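Local coordinates for protein putative phosphosugar isomerases (Salmonella typhimurium LT2, PDB 3FKJ) that probably binds a carbohydrate derivative such as a sugar phosphate and may act as a phosphosugar isomerase of the SIS family, at residues Val213-Gly218 and Asn241-His246; Ile245-Tyr250 and Pro275-Ala280. All blocks are in the same frame, centred on the assembly; numbering follows the deposited sequence. Where two conformers were deposited one is given.

Contact 1 (Val213-Gly218 and Asn241-His246)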
ATOM      1  N   VAL A 213     -13.723  15.055  -8.187  1.00 31.97           N
ATOM      2  CA  VAL A 213     -12.833  14.420  -7.200  1.00 33.06           C
ATOM      3  C   VAL A 213     -13.656  13.497  -6.302  1.00 32.79           C
ATOM      4  O   VAL A 213     -14.644  13.917  -5.689  1.00 31.38           O
ATOM      5  CB  VAL A 213     -12.125  15.424  -6.268  1.00 32.86           C
ATOM      6  CG1 VAL A 213     -11.051  14.681  -5.449  1.00 32.91           C
ATOM      7  CG2 VAL A 213     -11.489  16.566  -7.060  1.00 34.19           C
ATOM      8  N   VAL A 214     -13.258  12.232  -6.243  1.00 33.08           N
ATOM      9  CA  VAL A 214     -13.912  11.267  -5.363  1.00 32.88           C
ATOM     10  C   VAL A 214     -12.851  10.547  -4.505  1.00 31.77           C
ATOM     11  O   VAL A 214     -11.848  10.049  -5.045  1.00 32.83           O
ATOM     12  CB  VAL A 214     -14.751  10.250  -6.184  1.00 31.00           C
ATOM     13  CG1 VAL A 214     -15.277   9.110  -5.276  1.00 26.78           C
ATOM     14  CG2 VAL A 214     -15.886  10.966  -6.902  1.00 29.82           C
ATOM     15  N   TYR A 215     -13.087  10.461  -3.200  1.00 32.89           N
ATOM     16  CA  TYR A 215     -12.204   9.669  -2.314  1.00 32.05           C
ATOM     17  C   TYR A 215     -12.818   8.267  -1.995  1.00 31.89           C
ATOM     18  O   TYR A 215     -13.958   8.179  -1.558  1.00 31.99           O
ATOM     19  CB  TYR A 215     -11.837  10.447  -1.033  1.00 30.49           C
ATOM     20  CG  TYR A 215     -11.007  11.685  -1.311  1.00 29.02           C
ATOM     21  CD1 TYR A 215      -9.640  11.578  -1.622  1.00 29.25           C
ATOM     22  CD2 TYR A 215     -11.587  12.959  -1.320  1.00 28.96           C
ATOM     23  CE1 TYR A 215      -8.879  12.692  -1.909  1.00 30.63           C
ATOM     24  CE2 TYR A 215     -10.834  14.093  -1.598  1.00 27.54           C
ATOM     25  CZ  TYR A 215      -9.461  13.950  -1.896  1.00 29.04           C
ATOM     26  OH  TYR A 215      -8.675  15.033  -2.172  1.00 29.97           O
HETATM   27  N   MSE A 216     -12.054   7.210  -2.319  1.00 29.97           N
HETATM   28  CA  MSE A 216     -12.363   5.822  -1.954  1.00 29.99           C
HETATM   29  C   MSE A 216     -11.811   5.489  -0.583  1.00 29.57           C
HETATM   30  O   MSE A 216     -10.676   5.904  -0.210  1.00 30.06           O
HETATM   31  CB  MSE A 216     -11.762   4.845  -2.949  1.00 29.10           C
HETATM   32  CG  MSE A 216     -12.291   4.977  -4.375  1.00 30.23           C
HETATM   33 SE   MSE A 216     -14.207   4.966  -4.548  0.75 22.84          SE
HETATM   34  CE  MSE A 216     -14.482   3.249  -3.486  1.00 24.91           C
HETATM   35  N   MSE A 217     -12.600   4.755   0.182  1.00 29.87           N
HETATM   36  CA  MSE A 217     -12.210   4.396   1.544  0.70 29.30           C
HETATM   37  C   MSE A 217     -12.676   2.983   1.907  1.00 29.54           C
HETATM   38  O   MSE A 217     -13.693   2.486   1.416  1.00 29.21           O
HETATM   39  CB  MSE A 217     -12.761   5.453   2.534  0.70 28.26           C
HETATM   40  CG  MSE A 217     -12.278   5.316   3.977  0.70 28.36           C
HETATM   41 SE   MSE A 217     -12.959   6.746   5.162  0.52 24.55          SE
HETATM   42  CE  MSE A 217     -12.531   8.230   4.082  0.70 20.77           C
ATOM     43  N   GLY A 218     -11.897   2.364   2.778  1.00 29.56           N
ATOM     44  CA  GLY A 218     -12.102   1.031   3.237  1.00 29.17           C
ATOM     45  C   GLY A 218     -10.978   0.676   4.179  1.00 29.76           C
ATOM     46  O   GLY A 218     -10.000   1.419   4.333  1.00 27.82           O
ATOM     47  N   ASN A 241     -10.789  12.443 -10.753  1.00 29.68           N
ATOM     48  CA  ASN A 241      -9.668  12.500  -9.877  1.00 31.64           C
ATOM     49  C   ASN A 241     -10.024  11.713  -8.626  1.00 31.77           C
ATOM     50  O   ASN A 241     -11.164  11.788  -8.138  1.00 30.97           O
ATOM     51  CB  ASN A 241      -9.354  13.940  -9.478  1.00 32.99           C
ATOM     52  CG  ASN A 241      -8.982  14.805 -10.644  1.00 33.09           C
ATOM     53  OD1 ASN A 241      -7.894  14.677 -11.199  1.00 31.51           O
ATOM     54  ND2 ASN A 241      -9.872  15.742 -10.991  1.00 26.65           N
ATOM     55  N   SER A 242      -9.072  10.944  -8.126  1.00 32.86           N
ATOM     56  CA  SER A 242      -9.360  10.063  -7.010  1.00 32.86           C
ATOM     57  C   SER A 242      -8.111   9.676  -6.249  1.00 31.36           C
ATOM     58  O   SER A 242      -6.991   9.602  -6.810  1.00 30.42           O
ATOM     59  CB  SER A 242     -10.105   8.798  -7.510  1.00 33.23           C
ATOM     60  OG  SER A 242     -10.563   7.989  -6.451  1.00 33.98           O
ATOM     61  N   ALA A 243      -8.325   9.462  -4.956  1.00 31.88           N
ATOM     62  CA  ALA A 243      -7.363   8.827  -4.066  1.00 33.09           C
ATOM     63  C   ALA A 243      -8.108   7.807  -3.245  1.00 31.20           C
ATOM     64  O   ALA A 243      -9.306   7.938  -3.038  1.00 32.20           O
ATOM     65  CB  ALA A 243      -6.699   9.878  -3.096  1.00 31.03           C
ATOM     66  N   SER A 244      -7.372   6.792  -2.796  1.00 31.80           N
ATOM     67  CA  SER A 244      -7.819   5.861  -1.780  1.00 31.88           C
ATOM     68  C   SER A 244      -7.155   6.233  -0.460  1.00 29.56           C
ATOM     69  O   SER A 244      -5.980   6.654  -0.420  1.00 31.44           O
ATOM     70  CB  SER A 244      -7.557   4.412  -2.190  1.00 33.10           C
ATOM     71  OG  SER A 244      -6.191   4.225  -2.411  1.00 32.41           O
ATOM     72  N   ILE A 245      -7.967   6.182   0.585  1.00 29.77           N
ATOM     73  CA  ILE A 245      -7.625   6.483   1.962  1.00 30.47           C
ATOM     74  C   ILE A 245      -8.078   5.280   2.801  1.00 30.96           C
ATOM     75  O   ILE A 245      -9.273   4.903   2.790  1.00 31.98           O
ATOM     76  CB  ILE A 245      -8.381   7.714   2.511  1.00 29.38           C
ATOM     77  CG1 ILE A 245      -8.190   8.915   1.601  1.00 31.85           C
ATOM     78  CG2 ILE A 245      -7.926   8.033   3.969  1.00 27.33           C
ATOM     79  CD1 ILE A 245      -9.112  10.059   1.952  1.00 36.65           C
ATOM     80  N   HIS A 246      -7.144   4.687   3.530  1.00 28.43           N
ATOM     81  CA  HIS A 246      -7.484   3.681   4.506  1.00 29.94           C
ATOM     82  C   HIS A 246      -8.291   4.366   5.637  1.00 32.21           C
ATOM     83  O   HIS A 246      -7.932   5.482   6.115  1.00 28.57           O
ATOM     84  CB  HIS A 246      -6.222   2.983   5.006  1.00 31.55           C
ATOM     85  CG  HIS A 246      -6.490   1.779   5.847  1.00 34.52           C
ATOM     86  ND1 HIS A 246      -7.014   1.868   7.119  1.00 32.91           N
ATOM     87  CD2 HIS A 246      -6.313   0.460   5.600  1.00 32.52           C
ATOM     88  CE1 HIS A 246      -7.160   0.653   7.615  1.00 39.02           C
ATOM     89  NE2 HIS A 246      -6.754  -0.218   6.710  1.00 32.22           N
TER

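Contact 2 (Ile245-Tyr250 and Pro275-Ala280)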
ATOM      1  N   ILE A 245      -7.967   6.182   0.585  1.00 29.77           N
ATOM      2  CA  ILE A 245      -7.625   6.483   1.962  1.00 30.47           C
ATOM      3  C   ILE A 245      -8.078   5.280   2.801  1.00 30.96           C
ATOM      4  O   ILE A 245      -9.273   4.903   2.790  1.00 31.98           O
ATOM      5  CB  ILE A 245      -8.381   7.714   2.511  1.00 29.38           C
ATOM      6  CG1 ILE A 245      -8.190   8.915   1.601  1.00 31.85           C
ATOM      7  CG2 ILE A 245      -7.926   8.033   3.969  1.00 27.33           C
ATOM      8  CD1 ILE A 245      -9.112  10.059   1.952  1.00 36.65           C
ATOM      9  N   HIS A 246      -7.144   4.687   3.530  1.00 28.43           N
ATOM     10  CA  HIS A 246      -7.484   3.681   4.506  1.00 29.94           C
ATOM     11  C   HIS A 246      -8.291   4.366   5.637  1.00 32.21           C
ATOM     12  O   HIS A 246      -7.932   5.482   6.115  1.00 28.57           O
ATOM     13  CB  HIS A 246      -6.222   2.983   5.006  1.00 31.55           C
ATOM     14  CG  HIS A 246      -6.490   1.779   5.847  1.00 34.52           C
ATOM     15  ND1 HIS A 246      -7.014   1.868   7.119  1.00 32.91           N
ATOM     16  CD2 HIS A 246      -6.313   0.460   5.600  1.00 32.52           C
ATOM     17  CE1 HIS A 246      -7.160   0.653   7.615  1.00 39.02           C
ATOM     18  NE2 HIS A 246      -6.754  -0.218   6.710  1.00 32.22           N
ATOM     19  N   SER A 247      -9.398   3.724   6.033  1.00 30.89           N
ATOM     20  CA  SER A 247     -10.288   4.273   7.047  1.00 28.46           C
ATOM     21  C   SER A 247      -9.536   4.711   8.315  1.00 28.91           C
ATOM     22  O   SER A 247      -9.883   5.746   8.929  1.00 31.38           O
ATOM     23  CB  SER A 247     -11.326   3.251   7.431  1.00 26.10           C
ATOM     24  OG  SER A 247     -12.170   2.913   6.378  1.00 31.56           O
ATOM     25  N   GLY A 248      -8.523   3.919   8.699  1.00 30.37           N
ATOM     26  CA  GLY A 248      -7.697   4.153   9.862  1.00 30.88           C
ATOM     27  C   GLY A 248      -6.822   5.381   9.651  1.00 33.57           C
ATOM     28  O   GLY A 248      -6.732   6.249  10.531  1.00 33.12           O
ATOM     29  N   GLU A 249      -6.238   5.460   8.450  1.00 31.82           N
ATOM     30  CA  GLU A 249      -5.393   6.597   8.007  1.00 32.18           C
ATOM     31  C   GLU A 249      -6.107   7.945   7.836  1.00 33.84           C
ATOM     32  O   GLU A 249      -5.497   9.006   7.990  1.00 32.24           O
ATOM     33  CB  GLU A 249      -4.697   6.215   6.692  1.00 31.58           C
ATOM     34  CG  GLU A 249      -3.562   5.188   6.873  1.00 33.68           C
ATOM     35  CD  GLU A 249      -2.317   5.822   7.530  1.00 37.38           C
ATOM     36  OE1 GLU A 249      -1.662   6.632   6.836  1.00 34.88           O
ATOM     37  OE2 GLU A 249      -1.984   5.502   8.710  1.00 28.75           O
ATOM     38  N   TYR A 250      -7.399   7.904   7.518  1.00 32.20           N
ATOM     39  CA  TYR A 250      -8.208   9.109   7.324  1.00 31.85           C
ATOM     40  C   TYR A 250      -7.992  10.201   8.385  1.00 32.09           C
ATOM     41  O   TYR A 250      -7.856  11.396   8.072  1.00 31.20           O
ATOM     42  CB  TYR A 250      -9.664   8.689   7.352  1.00 33.48           C
ATOM     43  CG  TYR A 250     -10.697   9.803   7.122  1.00 29.12           C
ATOM     44  CD1 TYR A 250     -10.751  10.495   5.915  1.00 35.50           C
ATOM     45  CD2 TYR A 250     -11.630  10.100   8.086  1.00 26.70           C
ATOM     46  CE1 TYR A 250     -11.706  11.470   5.691  1.00 40.37           C
ATOM     47  CE2 TYR A 250     -12.609  11.090   7.883  1.00 33.33           C
ATOM     48  CZ  TYR A 250     -12.641  11.774   6.682  1.00 36.49           C
ATOM     49  OH  TYR A 250     -13.595  12.739   6.444  1.00 32.40           O
ATOM     50  N   PRO A 275     -15.198  -1.211  13.107  1.00 32.00           N
ATOM     51  CA  PRO A 275     -15.156   0.023  13.911  1.00 33.13           C
ATOM     52  C   PRO A 275     -14.301   1.159  13.329  1.00 33.26           C
ATOM     53  O   PRO A 275     -14.574   2.333  13.594  1.00 33.49           O
ATOM     54  CB  PRO A 275     -14.579  -0.466  15.257  1.00 32.68           C
ATOM     55  CG  PRO A 275     -14.971  -1.926  15.299  1.00 31.91           C
ATOM     56  CD  PRO A 275     -14.758  -2.383  13.898  1.00 33.09           C
ATOM     57  N   LEU A 276     -13.278   0.800  12.547  1.00 34.16           N
ATOM     58  CA  LEU A 276     -12.507   1.794  11.808  1.00 32.61           C
ATOM     59  C   LEU A 276     -13.406   2.544  10.848  1.00 31.05           C
ATOM     60  O   LEU A 276     -13.376   3.789  10.797  1.00 30.98           O
ATOM     61  CB  LEU A 276     -11.330   1.168  11.057  1.00 31.70           C
ATOM     62  CG  LEU A 276     -10.079   0.911  11.872  1.00 31.34           C
ATOM     63  CD1 LEU A 276     -10.318  -0.200  12.890  1.00 24.85           C
ATOM     64  CD2 LEU A 276      -8.898   0.564  10.928  1.00 29.14           C
ATOM     65  N   ASP A 277     -14.247   1.775  10.153  1.00 30.57           N
ATOM     66  CA  ASP A 277     -15.179   2.295   9.160  1.00 30.33           C
ATOM     67  C   ASP A 277     -16.285   3.142   9.815  1.00 30.86           C
ATOM     68  O   ASP A 277     -16.626   4.229   9.327  1.00 32.69           O
ATOM     69  CB  ASP A 277     -15.778   1.128   8.324  1.00 29.63           C
ATOM     70  CG  ASP A 277     -14.726   0.342   7.543  1.00 33.36           C
ATOM     71  OD1 ASP A 277     -13.555   0.805   7.426  1.00 28.47           O
ATOM     72  OD2 ASP A 277     -15.097  -0.739   7.052  1.00 28.49           O
ATOM     73  N   ASP A 278     -16.840   2.656  10.926  1.00 32.18           N
ATOM     74  CA  ASP A 278     -17.891   3.384  11.658  1.00 31.82           C
ATOM     75  C   ASP A 278     -17.392   4.720  12.208  1.00 31.94           C
ATOM     76  O   ASP A 278     -18.138   5.713  12.247  1.00 32.94           O
ATOM     77  CB  ASP A 278     -18.449   2.537  12.804  1.00 33.91           C
ATOM     78  CG  ASP A 278     -19.468   1.499  12.339  1.00 39.20           C
ATOM     79  OD1 ASP A 278     -20.158   1.738  11.335  1.00 46.53           O
ATOM     80  OD2 ASP A 278     -19.598   0.448  13.007  1.00 50.48           O
ATOM     81  N   ARG A 279     -16.138   4.736  12.641  1.00 31.28           N
ATOM     82  CA  ARG A 279     -15.496   5.982  13.077  1.00 31.80           C
ATOM     83  C   ARG A 279     -15.462   7.058  11.965  1.00 31.11           C
ATOM     84  O   ARG A 279     -15.741   8.247  12.211  1.00 31.44           O
ATOM     85  CB  ARG A 279     -14.085   5.696  13.598  1.00 30.80           C
ATOM     86  CG  ARG A 279     -13.486   6.850  14.337  1.00 33.21           C
ATOM     87  CD  ARG A 279     -12.032   6.667  14.500  1.00 34.56           C
ATOM     88  NE  ARG A 279     -11.439   7.804  15.181  1.00 29.95           N
ATOM     89  CZ  ARG A 279     -10.136   7.941  15.418  1.00 30.64           C
ATOM     90  NH1 ARG A 279      -9.280   7.008  15.079  1.00 32.36           N
ATOM     91  NH2 ARG A 279      -9.689   9.014  16.044  1.00 31.12           N
ATOM     92  N   ALA A 280     -15.132   6.612  10.753  1.00 29.34           N
ATOM     93  CA  ALA A 280     -15.096   7.471   9.579  1.00 30.88           C
ATOM     94  C   ALA A 280     -16.497   7.967   9.201  1.00 30.25           C
ATOM     95  O   ALA A 280     -16.665   9.131   8.857  1.00 29.72           O
ATOM     96  CB  ALA A 280     -14.440   6.743   8.391  1.00 24.83           C
TER
HETATM   97  O   HOH W   1     -11.260   5.064  11.359  1.00 23.43           O

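Contact 1 (Val213-Gly218 and Asn241-His246)
Strands 213-218 and 241-246 pair in parallel within a beta-alpha-beta unit, with helix 223-238 between them in the chain. Within this chain, strand 241-246 is an outermost strand of the parallel sheet. Val-214 N donates to Asn-241 O (2.9 Å). Met-216, a selenomethionine, is held twice: its N donates to Ala-243 O (2.9 Å), and its O accepts from Ile-245 N (2.8 Å).

Val-214 O accepts the Ser-242 hydroxyl, OG at 2.8 Å and tilted 28° from the carbonyl plane. Chi1 of Ser-242 (-172°) swings OG away from its own N and back over the neighbouring strand. Ser-230 of helix 223-238 also bonds this hydroxyl.

On the face opposite Ser-242 lie Tyr-215, Ala-243 and Ile-245. Ala-243 CB meets the ring edge of Tyr-215 at CD1 (3.7 Å), and Ile-245 CD1 comes in obliquely at 3.9 Å from the same CD1. The Tyr-215 OH bonds Asn-241 of the second subunit. At the far end Gly-218 O sits over one face of the His-246 ring, near its rim. The side-chain bond of Ser-242 thus joins strand to strand and strand to helix, while the face with Tyr-215 and Ala-243 reaches the second subunit.

Contact 2 (Ile245-Tyr250 and Pro275-Ala280)
Leu-276, at the start of helix 274-286, packs on His-246, Ser-247 and Gly-248, the turn that follows strand 241-246. The helix belongs to the crossover between the parallel strands 263-268 and 290-295. Leu-276 CD2 meets the edge of the His-246 imidazole at CE1 (3.7 Å), near the ring plane. The same methyl rests on Gly-248 CA at 3.9 Å. His-246 ND1 accepts Gly-248 N at 3.0 Å, close to the plane of the imidazole. This bond, with that of NE2 to Glu-78 of the second subunit, helps fix the ring rotation and so the edge that faces Leu-276. A water bridges the two backbones, donating to Ser-247 O and to Leu-276 O.

Asp-277 makes the direct polar link. Asp-277 OD1 accepts the Ser-247 hydroxyl, OG at 2.7 Å, on the anti side and 33° out of the carboxylate plane. With chi1 at -61°, the carboxylate of Asp-277 reaches back toward the turn although its CB does not point there. Ser-219 also bonds OD1, and Ser-269 N bonds OD2. One carboxylate therefore ties together the chain beyond strands 213-218, 241-246 and 263-268. The contact lies at the C-terminal end of these strands, where SIS domains commonly bind the sugar phosphate.

Arg-279 turns to other partners: it forms a cation-pi pair with Phe-251 and salt bridges to Glu-104 and the C-terminal carboxylate of Tyr-347, both of the second subunit. Ala-280, one helical turn on from Leu-276, faces Tyr-250. The Tyr-250 N bonds His-246 O (2.8 Å), a bond that closes the helix-like turn 247-250. The Ala-280 methyl CB lies 4.4 Å from Tyr-250 CD2, obliquely to the ring.

In the fold
Contacts 1 and 2 share strand 241-246 and follow each other along the chain. Both are largely buried, and both touch the second subunit. Contact 1 lies within the sheet and buries about twice the area. It relies mainly on backbone bonds between neighbouring strands. Contact 2 lies where the strand runs out and joins the turn to a helix. There a carboxylate, a hydroxyl and a water take over from the backbone ladder. The two meet directly. Gly-218 O and Ser-247 N are 2.9 Å apart, probably a hydrogen bond that prolongs the strand pairing. In the conformer given, Met-217 also packs against Ser-247, Tyr-250 and Ala-280, between sheet and helix.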